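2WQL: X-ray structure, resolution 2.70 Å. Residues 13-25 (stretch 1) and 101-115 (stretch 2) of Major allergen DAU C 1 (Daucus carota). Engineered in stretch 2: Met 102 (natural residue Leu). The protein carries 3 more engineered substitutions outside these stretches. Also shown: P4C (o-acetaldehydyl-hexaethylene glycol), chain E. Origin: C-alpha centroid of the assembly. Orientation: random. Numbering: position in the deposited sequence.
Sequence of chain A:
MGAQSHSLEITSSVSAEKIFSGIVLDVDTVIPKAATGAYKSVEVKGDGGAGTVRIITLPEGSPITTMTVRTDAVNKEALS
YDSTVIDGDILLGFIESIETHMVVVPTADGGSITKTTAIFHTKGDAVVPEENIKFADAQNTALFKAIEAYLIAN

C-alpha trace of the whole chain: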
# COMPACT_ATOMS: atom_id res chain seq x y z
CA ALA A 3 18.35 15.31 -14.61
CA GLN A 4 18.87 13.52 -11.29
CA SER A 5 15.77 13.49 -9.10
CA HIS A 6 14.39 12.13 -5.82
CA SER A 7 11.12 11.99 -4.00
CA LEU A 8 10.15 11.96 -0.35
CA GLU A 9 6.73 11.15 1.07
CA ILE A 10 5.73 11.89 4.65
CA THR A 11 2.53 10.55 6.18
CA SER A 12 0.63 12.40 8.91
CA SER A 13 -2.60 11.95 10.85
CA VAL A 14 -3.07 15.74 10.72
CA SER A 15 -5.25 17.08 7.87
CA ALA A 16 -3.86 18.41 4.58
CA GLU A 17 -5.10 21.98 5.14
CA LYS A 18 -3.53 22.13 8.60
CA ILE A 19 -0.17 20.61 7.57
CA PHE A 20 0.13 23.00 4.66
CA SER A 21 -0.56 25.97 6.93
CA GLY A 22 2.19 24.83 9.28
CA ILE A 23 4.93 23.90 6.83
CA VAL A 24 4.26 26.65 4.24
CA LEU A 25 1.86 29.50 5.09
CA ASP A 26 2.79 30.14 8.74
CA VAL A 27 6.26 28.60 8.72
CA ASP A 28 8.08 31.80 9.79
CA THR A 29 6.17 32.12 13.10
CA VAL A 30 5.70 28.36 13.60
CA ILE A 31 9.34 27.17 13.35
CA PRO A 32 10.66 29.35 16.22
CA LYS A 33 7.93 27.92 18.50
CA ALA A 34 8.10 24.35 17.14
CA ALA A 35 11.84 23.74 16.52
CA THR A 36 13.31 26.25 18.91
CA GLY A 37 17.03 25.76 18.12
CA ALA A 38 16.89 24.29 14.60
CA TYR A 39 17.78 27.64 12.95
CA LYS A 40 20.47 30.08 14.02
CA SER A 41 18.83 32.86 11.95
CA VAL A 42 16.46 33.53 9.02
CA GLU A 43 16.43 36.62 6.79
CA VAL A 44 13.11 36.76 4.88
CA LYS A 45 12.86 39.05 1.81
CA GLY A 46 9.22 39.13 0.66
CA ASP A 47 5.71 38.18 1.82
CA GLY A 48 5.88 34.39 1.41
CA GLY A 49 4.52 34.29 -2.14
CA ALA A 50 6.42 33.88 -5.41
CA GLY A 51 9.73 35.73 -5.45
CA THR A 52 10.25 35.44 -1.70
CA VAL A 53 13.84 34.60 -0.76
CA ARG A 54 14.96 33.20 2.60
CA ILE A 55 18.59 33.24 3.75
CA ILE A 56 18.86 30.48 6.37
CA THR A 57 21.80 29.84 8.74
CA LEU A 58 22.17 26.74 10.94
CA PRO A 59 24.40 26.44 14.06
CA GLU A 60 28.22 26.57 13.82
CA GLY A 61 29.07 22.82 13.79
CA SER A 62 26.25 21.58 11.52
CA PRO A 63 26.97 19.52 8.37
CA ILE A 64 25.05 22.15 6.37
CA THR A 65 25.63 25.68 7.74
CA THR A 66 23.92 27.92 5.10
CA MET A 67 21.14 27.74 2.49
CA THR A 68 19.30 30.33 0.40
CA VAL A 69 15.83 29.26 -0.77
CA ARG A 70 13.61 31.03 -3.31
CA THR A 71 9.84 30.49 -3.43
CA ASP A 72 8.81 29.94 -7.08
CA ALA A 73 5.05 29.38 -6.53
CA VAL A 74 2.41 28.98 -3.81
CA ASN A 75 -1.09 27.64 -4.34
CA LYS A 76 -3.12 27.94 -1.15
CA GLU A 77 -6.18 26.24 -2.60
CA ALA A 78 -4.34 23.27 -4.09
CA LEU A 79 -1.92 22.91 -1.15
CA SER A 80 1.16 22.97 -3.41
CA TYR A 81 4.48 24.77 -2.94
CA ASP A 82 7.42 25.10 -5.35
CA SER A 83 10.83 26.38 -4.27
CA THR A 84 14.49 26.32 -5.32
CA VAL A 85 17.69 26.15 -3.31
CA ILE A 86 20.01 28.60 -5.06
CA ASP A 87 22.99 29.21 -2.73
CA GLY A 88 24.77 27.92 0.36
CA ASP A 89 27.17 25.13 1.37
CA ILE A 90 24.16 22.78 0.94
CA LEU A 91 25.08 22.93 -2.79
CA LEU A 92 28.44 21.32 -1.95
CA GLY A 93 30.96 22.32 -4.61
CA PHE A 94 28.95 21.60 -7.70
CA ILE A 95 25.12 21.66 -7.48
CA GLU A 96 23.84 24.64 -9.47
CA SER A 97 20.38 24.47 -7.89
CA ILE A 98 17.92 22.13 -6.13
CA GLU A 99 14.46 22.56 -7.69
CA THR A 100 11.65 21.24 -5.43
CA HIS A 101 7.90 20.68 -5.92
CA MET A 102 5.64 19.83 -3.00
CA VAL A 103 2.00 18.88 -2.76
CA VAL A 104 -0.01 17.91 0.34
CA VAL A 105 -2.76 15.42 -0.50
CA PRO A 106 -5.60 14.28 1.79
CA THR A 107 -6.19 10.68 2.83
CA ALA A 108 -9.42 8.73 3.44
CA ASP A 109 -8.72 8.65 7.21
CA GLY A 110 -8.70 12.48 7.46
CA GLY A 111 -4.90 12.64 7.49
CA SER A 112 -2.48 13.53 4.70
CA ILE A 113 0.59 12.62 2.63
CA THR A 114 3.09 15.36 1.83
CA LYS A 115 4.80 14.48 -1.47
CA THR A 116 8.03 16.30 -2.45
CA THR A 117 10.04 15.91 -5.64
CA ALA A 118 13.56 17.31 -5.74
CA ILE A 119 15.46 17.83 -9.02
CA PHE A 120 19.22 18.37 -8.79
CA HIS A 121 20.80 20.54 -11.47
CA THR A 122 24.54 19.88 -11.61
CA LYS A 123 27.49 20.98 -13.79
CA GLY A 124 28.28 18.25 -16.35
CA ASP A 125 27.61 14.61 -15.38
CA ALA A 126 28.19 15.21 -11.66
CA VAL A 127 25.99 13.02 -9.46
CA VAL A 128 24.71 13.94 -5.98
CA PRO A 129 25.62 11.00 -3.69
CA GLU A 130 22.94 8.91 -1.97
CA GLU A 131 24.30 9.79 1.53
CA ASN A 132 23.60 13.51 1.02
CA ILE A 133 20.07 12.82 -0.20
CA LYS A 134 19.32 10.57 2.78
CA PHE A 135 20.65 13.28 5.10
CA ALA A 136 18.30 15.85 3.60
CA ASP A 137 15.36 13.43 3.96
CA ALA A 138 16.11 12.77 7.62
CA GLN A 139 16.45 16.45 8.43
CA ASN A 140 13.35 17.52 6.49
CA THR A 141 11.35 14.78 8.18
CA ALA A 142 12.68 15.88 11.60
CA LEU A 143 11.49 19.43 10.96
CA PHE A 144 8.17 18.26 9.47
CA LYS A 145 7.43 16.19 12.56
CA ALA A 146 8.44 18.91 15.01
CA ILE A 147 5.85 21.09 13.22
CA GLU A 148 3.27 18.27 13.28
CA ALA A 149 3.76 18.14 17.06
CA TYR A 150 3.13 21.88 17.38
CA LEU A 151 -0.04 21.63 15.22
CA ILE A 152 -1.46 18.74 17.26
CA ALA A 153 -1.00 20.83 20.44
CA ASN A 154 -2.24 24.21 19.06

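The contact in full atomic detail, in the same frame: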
# COMPACT_ATOMS: atom_id res chain seq x y z
N SER A 13 -1.20 12.08 10.46
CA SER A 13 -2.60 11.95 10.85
C SER A 13 -3.29 13.30 10.87
O SER A 13 -4.51 13.35 10.99
CB SER A 13 -2.73 11.29 12.22
OG SER A 13 -2.09 12.06 13.22
N VAL A 14 -2.52 14.39 10.79
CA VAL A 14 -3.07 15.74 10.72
C VAL A 14 -3.58 16.00 9.29
O VAL A 14 -3.04 15.48 8.31
CB VAL A 14 -2.01 16.80 11.10
CG1 VAL A 14 -2.55 18.20 10.86
CG2 VAL A 14 -1.59 16.64 12.55
N SER A 15 -4.62 16.82 9.17
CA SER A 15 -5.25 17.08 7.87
C SER A 15 -4.34 17.87 6.94
O SER A 15 -3.42 18.55 7.38
CB SER A 15 -6.56 17.83 8.07
OG SER A 15 -6.32 19.20 8.35
N ALA A 16 -4.63 17.76 5.65
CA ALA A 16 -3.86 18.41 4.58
C ALA A 16 -3.83 19.93 4.71
O ALA A 16 -2.77 20.54 4.57
CB ALA A 16 -4.42 17.99 3.20
N GLU A 17 -5.00 20.53 4.95
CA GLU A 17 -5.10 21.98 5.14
C GLU A 17 -4.20 22.45 6.29
O GLU A 17 -3.48 23.43 6.16
CB GLU A 17 -6.56 22.42 5.42
CG GLU A 17 -7.33 22.85 4.18
CD GLU A 17 -8.87 22.99 4.40
OE1 GLU A 17 -9.34 23.86 5.21
OE2 GLU A 17 -9.64 22.25 3.73
N LYS A 18 -4.25 21.72 7.40
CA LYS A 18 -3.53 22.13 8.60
C LYS A 18 -2.01 21.96 8.43
O LYS A 18 -1.24 22.83 8.83
CB LYS A 18 -4.06 21.32 9.79
CG LYS A 18 -4.14 22.08 11.10
CD LYS A 18 -5.07 21.34 12.10
CE LYS A 18 -5.37 22.16 13.37
NZ LYS A 18 -5.42 21.28 14.58
N ILE A 19 -1.59 20.85 7.82
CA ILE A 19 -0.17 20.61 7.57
C ILE A 19 0.41 21.69 6.68
O ILE A 19 1.46 22.27 6.97
CB ILE A 19 0.07 19.22 6.93
CG1 ILE A 19 -0.05 18.11 7.98
CG2 ILE A 19 1.44 19.13 6.30
CD1 ILE A 19 1.07 18.10 8.99
N PHE A 20 -0.28 21.97 5.59
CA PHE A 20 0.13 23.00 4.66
C PHE A 20 0.26 24.36 5.33
O PHE A 20 1.15 25.13 5.00
CB PHE A 20 -0.86 23.12 3.51
CG PHE A 20 -0.38 23.99 2.38
CD1 PHE A 20 0.57 23.50 1.48
CD2 PHE A 20 -0.86 25.26 2.21
CE1 PHE A 20 1.02 24.28 0.42
CE2 PHE A 20 -0.42 26.05 1.16
CZ PHE A 20 0.53 25.56 0.26
N SER A 21 -0.63 24.68 6.26
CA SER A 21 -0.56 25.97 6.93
C SER A 21 0.68 26.01 7.82
O SER A 21 1.30 27.05 7.96
CB SER A 21 -1.82 26.25 7.75
OG SER A 21 -1.86 25.40 8.89
N GLY A 22 1.05 24.87 8.39
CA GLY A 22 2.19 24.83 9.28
C GLY A 22 3.52 24.84 8.55
O GLY A 22 4.45 25.53 8.97
N ILE A 23 3.63 24.07 7.48
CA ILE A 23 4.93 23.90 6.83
C ILE A 23 5.13 24.83 5.64
O ILE A 23 6.22 24.85 5.09
CB ILE A 23 5.20 22.43 6.39
CG1 ILE A 23 4.33 22.04 5.19
CG2 ILE A 23 5.00 21.47 7.57
CD1 ILE A 23 4.43 20.56 4.80
N VAL A 24 4.11 25.61 5.27
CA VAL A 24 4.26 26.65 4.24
C VAL A 24 3.76 28.03 4.70
O VAL A 24 4.56 28.96 4.87
CB VAL A 24 3.53 26.27 2.93
CG1 VAL A 24 3.57 27.42 1.95
CG2 VAL A 24 4.14 25.02 2.32
N LEU A 25 2.46 28.17 4.90
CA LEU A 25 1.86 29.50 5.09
C LEU A 25 2.38 30.24 6.31
O LEU A 25 2.71 31.43 6.21
CB LEU A 25 0.32 29.41 5.17
CG LEU A 25 -0.39 28.95 3.89
CD1 LEU A 25 -1.90 29.05 4.03
CD2 LEU A 25 0.11 29.75 2.69
N HIS A 101 9.35 20.54 -5.67
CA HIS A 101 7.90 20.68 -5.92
C HIS A 101 7.14 19.85 -4.89
O HIS A 101 7.35 18.65 -4.80
CB HIS A 101 7.54 20.17 -7.31
CG HIS A 101 8.26 20.87 -8.42
ND1 HIS A 101 7.78 22.02 -9.00
CD2 HIS A 101 9.43 20.59 -9.04
CE1 HIS A 101 8.62 22.42 -9.94
NE2 HIS A 101 9.63 21.56 -9.98
N MET A 102 6.31 20.50 -4.10
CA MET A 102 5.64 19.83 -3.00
C MET A 102 4.14 19.93 -3.14
O MET A 102 3.60 20.97 -3.52
CB MET A 102 6.06 20.46 -1.68
CG MET A 102 5.66 19.67 -0.48
SD MET A 102 6.04 20.54 1.03
CE MET A 102 4.73 21.77 0.99
N VAL A 103 3.45 18.84 -2.82
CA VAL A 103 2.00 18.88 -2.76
C VAL A 103 1.54 18.09 -1.54
O VAL A 103 2.09 17.05 -1.24
CB VAL A 103 1.37 18.33 -4.07
CG1 VAL A 103 1.72 16.85 -4.27
CG2 VAL A 103 -0.14 18.54 -4.09
N VAL A 104 0.55 18.60 -0.82
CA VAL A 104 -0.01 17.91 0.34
C VAL A 104 -1.35 17.33 -0.09
O VAL A 104 -2.24 18.07 -0.46
CB VAL A 104 -0.22 18.86 1.53
CG1 VAL A 104 -0.57 18.09 2.75
CG2 VAL A 104 1.03 19.68 1.78
N VAL A 105 -1.50 16.01 -0.05
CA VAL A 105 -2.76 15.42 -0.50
C VAL A 105 -3.51 14.76 0.66
O VAL A 105 -2.89 14.14 1.51
CB VAL A 105 -2.57 14.41 -1.69
CG1 VAL A 105 -1.42 14.82 -2.58
CG2 VAL A 105 -2.37 13.02 -1.19
N PRO A 106 -4.84 14.90 0.70
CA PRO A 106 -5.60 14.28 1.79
C PRO A 106 -5.76 12.79 1.65
O PRO A 106 -5.67 12.25 0.55
CB PRO A 106 -6.96 14.97 1.72
CG PRO A 106 -7.04 15.53 0.38
CD PRO A 106 -5.66 15.85 -0.06
N THR A 107 -6.02 12.13 2.77
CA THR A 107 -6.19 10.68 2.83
C THR A 107 -7.57 10.36 3.39
O THR A 107 -8.13 11.13 4.19
CB THR A 107 -5.14 10.04 3.74
OG1 THR A 107 -3.86 10.14 3.12
CG2 THR A 107 -5.42 8.59 3.94
N ALA A 108 -8.10 9.21 2.99
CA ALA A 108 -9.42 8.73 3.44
C ALA A 108 -9.65 8.80 4.96
O ALA A 108 -10.78 9.01 5.40
CB ALA A 108 -9.64 7.30 2.94
N ASP A 109 -8.60 8.61 5.75
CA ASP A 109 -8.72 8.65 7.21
C ASP A 109 -8.76 10.06 7.82
O ASP A 109 -8.84 10.22 9.04
CB ASP A 109 -7.59 7.82 7.87
CG ASP A 109 -6.19 8.31 7.50
OD1 ASP A 109 -6.04 9.43 6.93
OD2 ASP A 109 -5.22 7.56 7.80
N GLY A 110 -8.72 11.09 6.97
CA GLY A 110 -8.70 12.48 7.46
C GLY A 110 -7.30 13.01 7.71
O GLY A 110 -7.15 14.15 8.15
N GLY A 111 -6.29 12.20 7.42
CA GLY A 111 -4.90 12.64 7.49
C GLY A 111 -4.41 13.10 6.13
O GLY A 111 -5.21 13.51 5.29
N SER A 112 -3.09 13.02 5.92
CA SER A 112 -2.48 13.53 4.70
C SER A 112 -1.15 12.86 4.35
O SER A 112 -0.53 12.23 5.19
CB SER A 112 -2.25 15.03 4.84
OG SER A 112 -1.43 15.34 5.97
N ILE A 113 -0.75 12.98 3.09
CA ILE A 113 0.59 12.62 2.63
C ILE A 113 1.19 13.85 1.98
O ILE A 113 0.57 14.44 1.11
CB ILE A 113 0.57 11.49 1.57
CG1 ILE A 113 -0.04 10.21 2.13
CG2 ILE A 113 1.98 11.17 1.12
CD1 ILE A 113 -0.34 9.17 1.09
N THR A 114 2.38 14.23 2.41
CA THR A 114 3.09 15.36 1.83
C THR A 114 4.14 14.77 0.87
O THR A 114 5.07 14.08 1.31
CB THR A 114 3.75 16.23 2.94
OG1 THR A 114 2.72 16.81 3.75
CG2 THR A 114 4.58 17.34 2.36
N LYS A 115 3.95 15.03 -0.42
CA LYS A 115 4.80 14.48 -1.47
C LYS A 115 5.73 15.55 -2.03
O LYS A 115 5.23 16.56 -2.56
CB LYS A 115 3.92 13.92 -2.59
CG LYS A 115 2.93 12.83 -2.11
CD LYS A 115 2.13 12.20 -3.25
CE LYS A 115 1.35 10.97 -2.79
NZ LYS A 115 0.26 10.58 -3.76
O1 P4C E . 8.47 26.56 3.71
C2 P4C E . 9.22 25.72 3.21
C3 P4C E . 8.71 24.38 2.72
O4 P4C E . 9.81 23.67 2.13
C5 P4C E . 9.49 22.59 1.23
C6 P4C E . 10.72 22.32 0.34
O7 P4C E . 11.52 21.27 0.87
C8 P4C E . 10.97 19.95 0.74
C9 P4C E . 10.98 19.13 2.05
O10 P4C E . 9.63 18.88 2.53
C11 P4C E . 9.53 18.58 3.93
C12 P4C E . 8.89 19.73 4.71
O13 P4C E . 9.79 20.24 5.70
C14 P4C E . 9.26 21.28 6.53
C15 P4C E . 9.38 22.64 5.85
O16 P4C E . 10.48 23.39 6.38
C17 P4C E . 11.08 24.32 5.45
C18 P4C E . 12.61 24.44 5.69
O19 P4C E . 13.33 24.89 4.51
C20 P4C E . 14.11 23.87 3.85
C21 P4C E . 14.21 24.17 2.34
O22 P4C E . 13.83 23.07 1.48

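What fills the space between the helix and the two strands? The helix of residues 16-25 lies close over the hairpin, its axis coming within 8.1 Å of that of strand 101-106 and running nearly antiparallel to it, at 155°. Val 104 sits at the middle of the apolar contact, its CA-to-CB bond pointing toward the helix and its two methyls meeting different residues. Val 104 CG1 lies 3.9 Å from Ala 16 CB and 4.2 Å from Ile 19 CG2, while Val 104 CG2 approaches Phe 20 CD1 at 3.9 Å, near the plane of the ring and so at its edge. Neighbours Val 103 and Val 105 point away, as the alternation of a strand requires.

How does the packing continue along the helix? One turn beyond Ile 19, Ile 23 reaches both strands: its CD1 is 4.0 Å from Met 102 CE and also 4.0 Å from Thr 114 CG2. Met 102, an engineered residue, extends with chi1 and chi2 both t before chi3 turns to p, and its terminal CE also touches Val 24 CG2 at 3.6 Å. The backbone carbonyl of Ile 23 has a separate partner, accepting a hydrogen bond of 3.1 Å from P4C O1 to Ile 23 O.

Why can the helix start so close to the hairpin? Ala 16 directs only a methyl at the strands, and the backbone there comes near: Ala 16 N is 3.7 Å from Ser 112 CB. The same methyl, Ala 16 CB, meets Pro 106 CD at 4.1 Å. Just before it, Ser 15 occupies the N-cap position, where its OG accepts a weak capping bond of 3.4 Å from Lys 18 N.

What holds the polar edge together? A single hydrogen bond crosses between the stretches, from Ser 112 OG to Val 14 O at 2.8 Å. With chi1 at p, the buried serine places its hydroxyl on the backbone carbonyl just ahead of the helix; Ser 112 N, 3.4 Å from Val 14 O, has too poor an angle to add a second bond. Around this link the backbones touch through CA-H...O contacts, Gly 111 CA to Val 14 O at 3.5 Å and Ser 15 CA to Gly 110 O at 3.5 Å. Gly 111 suits so close an approach, since an ideal CB there would lie only 3.2 Å from Ser 13 CA. Asp 109 OD1 accepts a 2.8 Å hydrogen bond from Gly 111 N, tying the turn to Gly 111, the residue just before the second strand.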